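Local coordinates for NADPH-flavin oxidoreductase (Helicobacter pylori, PDB 2H0U), which probably uses NAD(P)H to reduce flavins or nitro compounds, with FMN as the bound cofactor, in the manner of the nitroreductase family, at residues I44-W49 against D94-V99; Q141-M146 against G187-A192; C161-Y166 against M191-Y196. All coordinates share one frame; numbering follows the deposited sequence.

Contact 1 of 3, residues I44-W49 against D94-V99. With FMN (flavin mononucleotide), chain B.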
loop_
_atom_site.group_PDB
_atom_site.type_symbol
_atom_site.label_atom_id
_atom_site.label_comp_id
_atom_site.label_asym_id
_atom_site.label_seq_id
_atom_site.Cartn_x
_atom_site.Cartn_y
_atom_site.Cartn_z
ATOM N N ILE A 44 -9.653 6.494 7.539
ATOM C CA ILE A 44 -10.686 7.488 7.899
ATOM C C ILE A 44 -11.439 7.938 6.641
ATOM O O ILE A 44 -12.144 8.949 6.642
ATOM C CB ILE A 44 -10.140 8.736 8.675
ATOM C CG1 ILE A 44 -8.929 8.375 9.557
ATOM C CG2 ILE A 44 -11.304 9.403 9.521
ATOM C CD1 ILE A 44 -8.280 9.550 10.354
ATOM N N GLY A 45 -11.325 7.141 5.585
ATOM C CA GLY A 45 -11.807 7.530 4.267
ATOM C C GLY A 45 -11.389 8.898 3.703
ATOM O O GLY A 45 -12.158 9.500 2.943
ATOM N N LEU A 46 -10.200 9.390 4.051
ATOM C CA LEU A 46 -9.861 10.790 3.740
ATOM C C LEU A 46 -9.391 10.966 2.298
ATOM O O LEU A 46 -9.347 12.083 1.813
ATOM C CB LEU A 46 -8.825 11.359 4.699
ATOM C CG LEU A 46 -9.314 11.514 6.153
ATOM C CD1 LEU A 46 -8.087 11.909 7.013
ATOM C CD2 LEU A 46 -10.439 12.492 6.254
ATOM N N GLU A 47 -9.072 9.855 1.607
ATOM C CA GLU A 47 -8.583 9.915 0.202
ATOM C C GLU A 47 -7.523 11.006 0.049
ATOM O O GLU A 47 -7.686 11.917 -0.779
ATOM C CB GLU A 47 -9.745 10.224 -0.773
ATOM C CG GLU A 47 -10.859 9.228 -0.819
ATOM C CD GLU A 47 -12.095 9.798 -1.558
ATOM O OE1 GLU A 47 -12.000 10.063 -2.775
ATOM O OE2 GLU A 47 -13.147 9.911 -0.926
ATOM N N PRO A 48 -6.412 10.928 0.826
ATOM C CA PRO A 48 -5.521 12.076 0.874
ATOM C C PRO A 48 -4.525 12.071 -0.276
ATOM O O PRO A 48 -3.294 11.992 -0.056
ATOM C CB PRO A 48 -4.809 11.874 2.212
ATOM C CG PRO A 48 -4.600 10.320 2.242
ATOM C CD PRO A 48 -5.930 9.815 1.687
ATOM N N TRP A 49 -5.060 12.086 -1.493
ATOM C CA TRP A 49 -4.278 11.763 -2.680
ATOM C C TRP A 49 -4.719 12.495 -3.943
ATOM O O TRP A 49 -5.813 13.041 -4.019
ATOM C CB TRP A 49 -4.245 10.253 -2.926
ATOM C CG TRP A 49 -5.579 9.563 -3.003
ATOM C CD1 TRP A 49 -6.678 9.958 -3.731
ATOM C CD2 TRP A 49 -5.931 8.332 -2.362
ATOM N NE1 TRP A 49 -7.703 9.047 -3.557
ATOM C CE2 TRP A 49 -7.275 8.050 -2.708
ATOM C CE3 TRP A 49 -5.241 7.447 -1.511
ATOM C CZ2 TRP A 49 -7.926 6.888 -2.294
ATOM C CZ3 TRP A 49 -5.910 6.287 -1.051
ATOM C CH2 TRP A 49 -7.241 6.017 -1.463
ATOM N N ASP A 94 -7.997 22.242 6.783
ATOM C CA ASP A 94 -9.042 22.579 5.807
ATOM C C ASP A 94 -9.454 21.348 4.970
ATOM O O ASP A 94 -10.649 21.188 4.687
ATOM C CB ASP A 94 -8.600 23.711 4.872
ATOM C CG ASP A 94 -8.506 25.069 5.571
ATOM O OD1 ASP A 94 -9.119 25.268 6.643
ATOM O OD2 ASP A 94 -7.803 25.948 5.026
ATOM N N TYR A 95 -8.489 20.503 4.571
ATOM C CA TYR A 95 -8.788 19.367 3.696
ATOM C C TYR A 95 -9.709 18.342 4.382
ATOM O O TYR A 95 -10.650 17.814 3.772
ATOM C CB TYR A 95 -7.497 18.608 3.235
ATOM C CG TYR A 95 -7.886 17.402 2.413
ATOM C CD1 TYR A 95 -8.447 17.560 1.144
ATOM C CD2 TYR A 95 -7.810 16.111 2.949
ATOM C CE1 TYR A 95 -8.864 16.454 0.380
ATOM C CE2 TYR A 95 -8.245 14.997 2.212
ATOM C CZ TYR A 95 -8.763 15.182 0.930
ATOM O OH TYR A 95 -9.198 14.101 0.196
ATOM N N VAL A 96 -9.415 18.035 5.650
ATOM C CA VAL A 96 -10.238 17.064 6.377
ATOM C C VAL A 96 -11.680 17.594 6.523
ATOM O O VAL A 96 -12.648 16.851 6.282
ATOM C CB VAL A 96 -9.611 16.671 7.747
ATOM C CG1 VAL A 96 -10.630 15.965 8.638
ATOM C CG2 VAL A 96 -8.380 15.727 7.497
ATOM N N LYS A 97 -11.826 18.869 6.886
ATOM C CA LYS A 97 -13.162 19.459 6.981
ATOM C C LYS A 97 -13.831 19.352 5.601
ATOM O O LYS A 97 -14.986 18.968 5.515
ATOM C CB LYS A 97 -13.113 20.895 7.494
ATOM C CG LYS A 97 -14.504 21.539 7.785
ATOM C CD LYS A 97 -14.351 22.851 8.496
ATOM C CE LYS A 97 -15.689 23.638 8.548
ATOM N NZ LYS A 97 -15.590 24.858 9.453
ATOM N N LYS A 98 -13.075 19.621 4.534
ATOM C CA LYS A 98 -13.620 19.554 3.178
ATOM C C LYS A 98 -14.091 18.175 2.729
ATOM O O LYS A 98 -15.188 18.049 2.224
ATOM C CB LYS A 98 -12.617 20.104 2.159
ATOM C CG LYS A 98 -13.165 20.220 0.715
ATOM C CD LYS A 98 -12.083 20.740 -0.213
ATOM C CE LYS A 98 -12.613 21.768 -1.191
ATOM N NZ LYS A 98 -11.617 22.006 -2.269
ATOM N N VAL A 99 -13.264 17.143 2.889
ATOM C CA VAL A 99 -13.661 15.804 2.483
ATOM C C VAL A 99 -14.862 15.292 3.348
ATOM O O VAL A 99 -15.773 14.627 2.847
ATOM C CB VAL A 99 -12.435 14.840 2.411
ATOM C CG1 VAL A 99 -11.899 14.542 3.762
ATOM C CG2 VAL A 99 -12.801 13.571 1.669
HETATM N N1 FMN B . -12.059 1.230 9.765
HETATM C C2 FMN B . -12.295 1.047 11.121
HETATM O O2 FMN B . -13.450 0.933 11.509
HETATM N N3 FMN B . -11.269 1.036 12.030
HETATM C C4 FMN B . -9.979 1.226 11.605
HETATM O O4 FMN B . -9.053 1.069 12.396
HETATM C C4A FMN B . -9.741 1.451 10.231
HETATM N N5 FMN B . -8.457 1.647 9.784
HETATM C C5A FMN B . -8.183 1.766 8.432
HETATM C C6 FMN B . -6.836 1.933 8.048
HETATM C C7 FMN B . -6.563 2.064 6.677
HETATM C C7M FMN B . -5.142 1.861 6.235
HETATM C C8 FMN B . -7.588 2.077 5.713
HETATM C C8M FMN B . -7.232 1.924 4.228
HETATM C C9 FMN B . -8.904 1.914 6.117
HETATM C C9A FMN B . -9.209 1.778 7.488
HETATM N N10 FMN B . -10.534 1.638 7.922
HETATM C C10 FMN B . -10.782 1.436 9.303
HETATM C "C1'" FMN B . -11.699 1.644 6.977
HETATM C "C2'" FMN B . -11.893 3.002 6.287
HETATM O "O2'" FMN B . -12.754 3.782 7.083
HETATM C "C3'" FMN B . -12.521 2.720 4.916
HETATM O "O3'" FMN B . -11.627 1.963 4.123
HETATM C "C4'" FMN B . -12.860 3.954 4.087
HETATM O "O4'" FMN B . -13.884 4.665 4.764
HETATM C "C5'" FMN B . -13.310 3.653 2.644
HETATM O "O5'" FMN B . -14.483 2.824 2.734
HETATM P P FMN B . -14.493 1.385 2.031
HETATM O O1P FMN B . -13.273 0.662 2.541
HETATM O O2P FMN B . -15.781 0.701 2.483
HETATM O O3P FMN B . -14.456 1.531 0.532
#

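Contact 2 of 3, residues Q141-M146 against G187-A192. With FMN (flavin mononucleotide), chain B.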
loop_
_atom_site.group_PDB
_atom_site.type_symbol
_atom_site.label_atom_id
_atom_site.label_comp_id
_atom_site.label_asym_id
_atom_site.label_seq_id
_atom_site.Cartn_x
_atom_site.Cartn_y
_atom_site.Cartn_z
ATOM N N GLN A 141 -1.362 5.410 2.273
ATOM C CA GLN A 141 -2.690 5.208 1.691
ATOM C C GLN A 141 -2.545 5.111 0.163
ATOM O O GLN A 141 -3.204 4.278 -0.465
ATOM C CB GLN A 141 -3.665 6.364 2.041
ATOM C CG GLN A 141 -3.635 6.812 3.562
ATOM C CD GLN A 141 -3.819 5.660 4.530
ATOM O OE1 GLN A 141 -4.758 4.871 4.411
ATOM N NE2 GLN A 141 -2.931 5.571 5.512
ATOM N N THR A 142 -1.686 5.939 -0.418
ATOM C CA THR A 142 -1.467 5.867 -1.868
ATOM C C THR A 142 -0.847 4.553 -2.317
ATOM O O THR A 142 -0.997 4.163 -3.482
ATOM C CB THR A 142 -0.569 7.014 -2.451
ATOM O OG1 THR A 142 0.788 6.916 -1.954
ATOM C CG2 THR A 142 -1.163 8.392 -2.175
ATOM N N TYR A 143 -0.155 3.859 -1.421
ATOM C CA TYR A 143 0.414 2.552 -1.845
ATOM C C TYR A 143 -0.722 1.553 -2.039
ATOM O O TYR A 143 -0.627 0.680 -2.885
ATOM C CB TYR A 143 1.477 2.037 -0.865
ATOM C CG TYR A 143 2.885 2.603 -1.134
ATOM C CD1 TYR A 143 3.103 3.987 -1.145
ATOM C CD2 TYR A 143 3.974 1.760 -1.421
ATOM C CE1 TYR A 143 4.388 4.554 -1.411
ATOM C CE2 TYR A 143 5.272 2.300 -1.662
ATOM C CZ TYR A 143 5.438 3.706 -1.662
ATOM O OH TYR A 143 6.640 4.300 -1.906
ATOM N N ILE A 144 -1.780 1.652 -1.211
ATOM C CA ILE A 144 -3.006 0.842 -1.429
ATOM C C ILE A 144 -3.597 1.177 -2.812
ATOM O O ILE A 144 -3.927 0.302 -3.598
ATOM C CB ILE A 144 -4.074 1.077 -0.340
ATOM C CG1 ILE A 144 -3.490 0.756 1.027
ATOM C CG2 ILE A 144 -5.379 0.221 -0.648
ATOM C CD1 ILE A 144 -4.534 1.149 2.207
ATOM N N GLN A 145 -3.725 2.460 -3.081
ATOM C CA GLN A 145 -4.317 2.918 -4.339
ATOM C C GLN A 145 -3.518 2.338 -5.509
ATOM O O GLN A 145 -4.081 1.821 -6.465
ATOM C CB GLN A 145 -4.256 4.456 -4.365
ATOM C CG GLN A 145 -4.886 5.104 -5.553
ATOM C CD GLN A 145 -4.822 6.617 -5.461
ATOM O OE1 GLN A 145 -3.770 7.215 -5.241
ATOM N NE2 GLN A 145 -5.964 7.234 -5.589
HETATM N N MSE A 146 -2.192 2.462 -5.449
HETATM C CA MSE A 146 -1.327 1.950 -6.539
HETATM C C MSE A 146 -1.389 0.420 -6.632
HETATM O O MSE A 146 -1.492 -0.145 -7.734
HETATM C CB MSE A 146 0.133 2.425 -6.315
HETATM C CG MSE A 146 1.098 1.744 -7.263
HETATM SE SE MSE A 146 2.977 2.133 -6.877
HETATM C CE MSE A 146 3.183 1.104 -5.216
ATOM N N GLY A 187 2.888 16.215 -1.837
ATOM C CA GLY A 187 4.242 15.801 -2.179
ATOM C C GLY A 187 4.120 14.604 -3.106
ATOM O O GLY A 187 3.064 13.945 -3.167
ATOM N N VAL A 188 5.176 14.304 -3.848
ATOM C CA VAL A 188 5.146 13.065 -4.645
ATOM C C VAL A 188 5.328 11.878 -3.711
ATOM O O VAL A 188 6.221 11.872 -2.852
ATOM C CB VAL A 188 6.256 13.071 -5.737
ATOM C CG1 VAL A 188 6.346 11.709 -6.465
ATOM C CG2 VAL A 188 5.997 14.217 -6.772
ATOM N N SER A 189 4.489 10.864 -3.916
ATOM C CA SER A 189 4.472 9.687 -3.053
ATOM C C SER A 189 5.202 8.504 -3.678
ATOM O O SER A 189 6.127 7.939 -3.069
ATOM C CB SER A 189 3.009 9.326 -2.660
ATOM O OG SER A 189 3.012 8.090 -1.951
ATOM N N VAL A 190 4.814 8.152 -4.900
ATOM C CA VAL A 190 5.367 6.961 -5.581
ATOM C C VAL A 190 4.924 7.070 -7.040
ATOM O O VAL A 190 4.110 7.964 -7.369
ATOM C CB VAL A 190 4.899 5.642 -4.885
ATOM C CG1 VAL A 190 3.352 5.449 -4.981
ATOM C CG2 VAL A 190 5.718 4.410 -5.346
HETATM N N MSE A 191 5.498 6.252 -7.918
HETATM C CA MSE A 191 5.035 6.213 -9.312
HETATM C C MSE A 191 4.777 4.763 -9.732
HETATM O O MSE A 191 5.163 3.828 -9.046
HETATM C CB MSE A 191 6.054 6.867 -10.254
HETATM C CG MSE A 191 6.502 8.248 -9.818
HETATM SE SE MSE A 191 7.833 8.902 -11.110
HETATM C CE MSE A 191 8.271 10.560 -10.146
ATOM N N ALA A 192 4.080 4.588 -10.839
ATOM C CA ALA A 192 3.940 3.280 -11.457
ATOM C C ALA A 192 3.768 3.486 -12.935
ATOM O O ALA A 192 3.199 4.498 -13.377
ATOM C CB ALA A 192 2.760 2.482 -10.893
HETATM N N1 FMN B . -12.059 1.230 9.765
HETATM C C2 FMN B . -12.295 1.047 11.121
HETATM O O2 FMN B . -13.450 0.933 11.509
HETATM N N3 FMN B . -11.269 1.036 12.030
HETATM C C4 FMN B . -9.979 1.226 11.605
HETATM O O4 FMN B . -9.053 1.069 12.396
HETATM C C4A FMN B . -9.741 1.451 10.231
HETATM N N5 FMN B . -8.457 1.647 9.784
HETATM C C5A FMN B . -8.183 1.766 8.432
HETATM C C6 FMN B . -6.836 1.933 8.048
HETATM C C7 FMN B . -6.563 2.064 6.677
HETATM C C7M FMN B . -5.142 1.861 6.235
HETATM C C8 FMN B . -7.588 2.077 5.713
HETATM C C8M FMN B . -7.232 1.924 4.228
HETATM C C9 FMN B . -8.904 1.914 6.117
HETATM C C9A FMN B . -9.209 1.778 7.488
HETATM N N10 FMN B . -10.534 1.638 7.922
HETATM C C10 FMN B . -10.782 1.436 9.303
HETATM C "C1'" FMN B . -11.699 1.644 6.977
HETATM C "C2'" FMN B . -11.893 3.002 6.287
HETATM O "O2'" FMN B . -12.754 3.782 7.083
HETATM C "C3'" FMN B . -12.521 2.720 4.916
HETATM O "O3'" FMN B . -11.627 1.963 4.123
HETATM C "C4'" FMN B . -12.860 3.954 4.087
HETATM O "O4'" FMN B . -13.884 4.665 4.764
HETATM C "C5'" FMN B . -13.310 3.653 2.644
HETATM O "O5'" FMN B . -14.483 2.824 2.734
HETATM P P FMN B . -14.493 1.385 2.031
HETATM O O1P FMN B . -13.273 0.662 2.541
HETATM O O2P FMN B . -15.781 0.701 2.483
HETATM O O3P FMN B . -14.456 1.531 0.532
#

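Contact 3 of 3, residues C161-Y166 against M191-Y196. With FMN (flavin mononucleotide), chain C.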
loop_
_atom_site.group_PDB
_atom_site.type_symbol
_atom_site.label_atom_id
_atom_site.label_comp_id
_atom_site.label_asym_id
_atom_site.label_seq_id
_atom_site.Cartn_x
_atom_site.Cartn_y
_atom_site.Cartn_z
ATOM N N CYS A 161 4.752 -1.735 -13.406
ATOM C CA CYS A 161 5.916 -1.725 -12.546
ATOM C C CYS A 161 5.777 -0.574 -11.559
ATOM O O CYS A 161 5.551 0.576 -11.968
ATOM C CB CYS A 161 7.229 -1.606 -13.351
ATOM S SG CYS A 161 8.715 -1.856 -12.258
ATOM N N PRO A 162 5.869 -0.881 -10.244
ATOM C CA PRO A 162 5.877 0.173 -9.212
ATOM C C PRO A 162 7.245 0.837 -9.294
ATOM O O PRO A 162 8.231 0.158 -9.610
ATOM C CB PRO A 162 5.796 -0.606 -7.894
ATOM C CG PRO A 162 5.696 -2.061 -8.253
ATOM C CD PRO A 162 6.104 -2.226 -9.671
ATOM N N ILE A 163 7.308 2.129 -8.990
ATOM C CA ILE A 163 8.529 2.893 -9.221
ATOM C C ILE A 163 8.772 3.886 -8.071
ATOM O O ILE A 163 7.996 4.808 -7.864
ATOM C CB ILE A 163 8.502 3.676 -10.595
ATOM C CG1 ILE A 163 8.409 2.747 -11.818
ATOM C CG2 ILE A 163 9.739 4.631 -10.710
ATOM C CD1 ILE A 163 8.031 3.492 -13.128
ATOM N N GLU A 164 9.864 3.669 -7.332
ATOM C CA GLU A 164 10.356 4.616 -6.342
ATOM C C GLU A 164 11.677 5.263 -6.787
ATOM O O GLU A 164 12.115 6.217 -6.157
ATOM C CB GLU A 164 10.593 3.908 -4.982
ATOM C CG GLU A 164 9.303 3.667 -4.154
ATOM C CD GLU A 164 9.607 2.922 -2.838
ATOM O OE1 GLU A 164 10.798 2.667 -2.561
ATOM O OE2 GLU A 164 8.664 2.653 -2.069
ATOM N N GLY A 165 12.286 4.736 -7.842
ATOM C CA GLY A 165 13.648 5.142 -8.284
ATOM C C GLY A 165 13.731 6.473 -9.052
ATOM O O GLY A 165 13.971 6.508 -10.268
ATOM N N TYR A 166 13.533 7.564 -8.322
ATOM C CA TYR A 166 13.664 8.921 -8.836
ATOM C C TYR A 166 14.072 9.790 -7.644
ATOM O O TYR A 166 13.850 9.425 -6.480
ATOM C CB TYR A 166 12.331 9.405 -9.450
ATOM C CG TYR A 166 11.201 9.311 -8.463
ATOM C CD1 TYR A 166 10.965 10.354 -7.541
ATOM C CD2 TYR A 166 10.408 8.166 -8.413
ATOM C CE1 TYR A 166 9.958 10.260 -6.609
ATOM C CE2 TYR A 166 9.366 8.045 -7.463
ATOM C CZ TYR A 166 9.154 9.079 -6.579
ATOM O OH TYR A 166 8.164 8.962 -5.637
HETATM N N MSE A 191 5.498 6.252 -7.918
HETATM C CA MSE A 191 5.035 6.213 -9.312
HETATM C C MSE A 191 4.777 4.763 -9.732
HETATM O O MSE A 191 5.163 3.828 -9.046
HETATM C CB MSE A 191 6.054 6.867 -10.254
HETATM C CG MSE A 191 6.502 8.248 -9.818
HETATM SE SE MSE A 191 7.833 8.902 -11.110
HETATM C CE MSE A 191 8.271 10.560 -10.146
ATOM N N ALA A 192 4.080 4.588 -10.839
ATOM C CA ALA A 192 3.940 3.280 -11.457
ATOM C C ALA A 192 3.768 3.486 -12.935
ATOM O O ALA A 192 3.199 4.498 -13.377
ATOM C CB ALA A 192 2.760 2.482 -10.893
ATOM N N CYS A 193 4.236 2.523 -13.714
ATOM C CA CYS A 193 3.934 2.532 -15.142
ATOM C C CYS A 193 3.103 1.333 -15.489
ATOM O O CYS A 193 3.115 0.323 -14.769
ATOM C CB CYS A 193 5.207 2.581 -15.976
ATOM S SG CYS A 193 6.279 1.179 -15.839
ATOM N N PHE A 194 2.359 1.451 -16.588
ATOM C CA PHE A 194 1.421 0.407 -17.006
ATOM C C PHE A 194 1.588 0.232 -18.507
ATOM O O PHE A 194 1.858 1.222 -19.213
ATOM C CB PHE A 194 -0.023 0.858 -16.711
ATOM C CG PHE A 194 -0.315 1.035 -15.232
ATOM C CD1 PHE A 194 -0.869 -0.021 -14.500
ATOM C CD2 PHE A 194 0.055 2.212 -14.572
ATOM C CE1 PHE A 194 -1.101 0.112 -13.097
ATOM C CE2 PHE A 194 -0.207 2.385 -13.157
ATOM C CZ PHE A 194 -0.751 1.336 -12.440
ATOM N N GLY A 195 1.438 -1.000 -18.974
ATOM C CA GLY A 195 1.452 -1.293 -20.416
ATOM C C GLY A 195 1.481 -2.774 -20.650
ATOM O O GLY A 195 1.091 -3.557 -19.785
ATOM N N TYR A 196 1.960 -3.174 -21.824
ATOM C CA TYR A 196 2.085 -4.624 -22.110
ATOM C C TYR A 196 3.527 -5.069 -22.205
ATOM O O TYR A 196 4.320 -4.481 -22.938
ATOM C CB TYR A 196 1.341 -4.961 -23.398
ATOM C CG TYR A 196 -0.126 -4.740 -23.277
ATOM C CD1 TYR A 196 -0.941 -5.717 -22.713
ATOM C CD2 TYR A 196 -0.712 -3.544 -23.719
ATOM C CE1 TYR A 196 -2.306 -5.517 -22.592
ATOM C CE2 TYR A 196 -2.089 -3.328 -23.605
ATOM C CZ TYR A 196 -2.868 -4.329 -23.033
ATOM O OH TYR A 196 -4.222 -4.174 -22.937
HETATM N N1 FMN C . 11.751 -1.580 -10.086
HETATM C C2 FMN C . 12.558 -0.747 -10.847
HETATM O O2 FMN C . 13.191 -1.228 -11.779
HETATM N N3 FMN C . 12.696 0.584 -10.549
HETATM C C4 FMN C . 12.038 1.111 -9.466
HETATM O O4 FMN C . 12.045 2.327 -9.289
HETATM C C4A FMN C . 11.245 0.257 -8.669
HETATM N N5 FMN C . 10.580 0.763 -7.579
HETATM C C5A FMN C . 9.715 -0.027 -6.840
HETATM C C6 FMN C . 9.044 0.573 -5.754
HETATM C C7 FMN C . 8.176 -0.233 -5.002
HETATM C C7M FMN C . 7.189 0.463 -4.109
HETATM C C8 FMN C . 8.006 -1.603 -5.279
HETATM C C8M FMN C . 6.842 -2.367 -4.633
HETATM C C9 FMN C . 8.680 -2.169 -6.350
HETATM C C9A FMN C . 9.557 -1.383 -7.125
HETATM N N10 FMN C . 10.269 -1.939 -8.198
HETATM C C10 FMN C . 11.085 -1.092 -8.988
HETATM C "C1'" FMN C . 10.163 -3.388 -8.572
HETATM C "C2'" FMN C . 10.732 -4.320 -7.493
HETATM O "O2'" FMN C . 12.098 -4.527 -7.764
HETATM C "C3'" FMN C . 9.951 -5.637 -7.586
HETATM O "O3'" FMN C . 8.589 -5.413 -7.280
HETATM C "C4'" FMN C . 10.409 -6.736 -6.633
HETATM O "O4'" FMN C . 11.721 -7.119 -7.010
HETATM C "C5'" FMN C . 9.498 -7.979 -6.603
HETATM O "O5'" FMN C . 9.471 -8.513 -7.939
HETATM P P FMN C . 8.071 -8.674 -8.701
HETATM O O1P FMN C . 7.403 -7.325 -8.638
HETATM O O2P FMN C . 8.412 -9.065 -10.137
HETATM O O3P FMN C . 7.230 -9.733 -8.038
#

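Contact 1 of 3, residues I44-W49 against D94-V99
Tyr95 OH, at the tip of a side chain reaching out from helix 94-102, donates to the carbonyl of Leu46 (OH to O 2.6 Å) and accepts a bond from the indole NE1 of Trp207 of the second subunit. The contact joins that helix to the loop leading into strand 49-54 of the nitroreductase-fold sheet, at the dimer interface. Leu46 O lies in the plane of the phenol ring, at its edge, with the C=O pointing almost straight at the hydroxyl (165°). Tyr95 CG stands anti to the backbone N (chi1 176°), which carries the ring across to the loop. The loop backbone bends through an inverse gamma turn centred on Pro48, closed by Trp49 N to Glu47 O at 2.7 Å. Beside the phenol, Leu46 CD1 touches Val96 CG2 at 3.9 Å; CD2, also near that methyl, meets Val99 CG1 at 3.5 Å, the side chains of Leu46 and Val99 crossing at about a right angle. Glu47 sends its carboxylate to the second subunit, where OE1 accepts from Trp207 N. On the cofactor side, the CA of Gly45 lies 3.6 Å from the ribityl O4' of FMN.

Contact 2 of 3, residues Q141-M146 against G187-A192
Selenomethionine Met146 reaches from helix 131-155 across to strand 186-195, a helix-on-sheet packing in which the strand carries a classic beta bulge. From its CB the chain leaves with CG anti to the backbone N (chi1 170°). CG lies 4.1 Å from Ala192 CB; SE sits 3.5 Å from the carbonyl O of Met191 and 3.8 Å from Val190 CG1; after the bend at chi3, CE stays beside Val190 CG2, at 4.2 Å, no nearer than the selenium. Because Ser189 and Val190 form the bulge opposite Tyr83, both send their CB toward the helix although they are consecutive. The selenium lies against both Val190 methyls, and CG1 is shared between it and Tyr143 CE1; Val190 CB lies 3.7 Å from the same CE1, oblique to that ring. CG2 lies beside the phenol oxygen, whose main polar partner is the Glu164 carboxylate; Tyr143 itself belongs to an FMN pocket. One turn earlier in the helix, the buried hydroxyls Thr142 OG1 and Ser189 OG approach to 2.5 Å, and Ser139 gives each a second partner, its carbonyl O for Thr142 and its OG for Ser189. The short axes run 24° from parallel, 8.6 Å apart. Another flank of the helix borders the FMN held mainly by the second subunit, where Ile144 CD1 packs on the C8M methyl at 3.5 Å.

Contact 3 of 3, residues C161-Y166 against M191-Y196
Cys161, within strand 159-163, forms a two-way hydrogen-bonded pair with Cys193 on the antiparallel strand 186-195: Cys161 N to Cys193 O at 3.0 Å and Cys193 N to Cys161 O at 2.9 Å. Its SG, anti to the backbone N (chi1 -171°), points to the pyrimidine side of the flavin, near N1. Pro162 forms the non-hydrogen-bonded pair with Ala192, and its CG packs on FMN C9 at 3.5 Å. Ile163 makes the next two-way pair. Its N reaches Met191 O at 2.7 Å from above the carbonyl plane (42° out of it), and its O accepts Met191 N at 2.9 Å; on the same face as Cys161, CD1 rests on Cys193 SG. There the strand ends, and the next two amides bond to the cofactor. Glu164 N donates to flavin N5 at 3.0 Å and, weakly, to O4, while its carboxylate is bonded by Ser43, Trp137 and Gln141 of the second subunit. Gly165, centre of an inverse gamma turn, donates from its N to O4 at 2.8 Å. Tyr166 folds back over the sheet: the selenomethionine methyl, Met191 CE, stands 3.5 Å above its ring centre, a CH-pi contact, and SE adds an oblique Met-aromatic one. A strand edge whose following amides donate to N5 and O4 is characteristic of the FMN site in the nitroreductase fold.

How the contacts relate
All three contacts touch the second subunit and an FMN. Contact 2 lies near the chain's centre, its own centre 16 Å from that of contact 1 and 10 Å from that of contact 3; contacts 1 and 3 do not touch. Trp49 links the first two, its CB lying 3.7 Å from Thr142 CG2. Contacts 2 and 3 share Met191 and Ala192 and are joined again by a probable hydrogen bond, Tyr143 OH to Glu164 OE2 at 2.6 Å. Contacts 1 and 2 border one FMN, bound mainly by the second subunit, whereas contact 3 grips the other, which Tyr143 of contact 2 also reaches, so one chain helps shape both pockets.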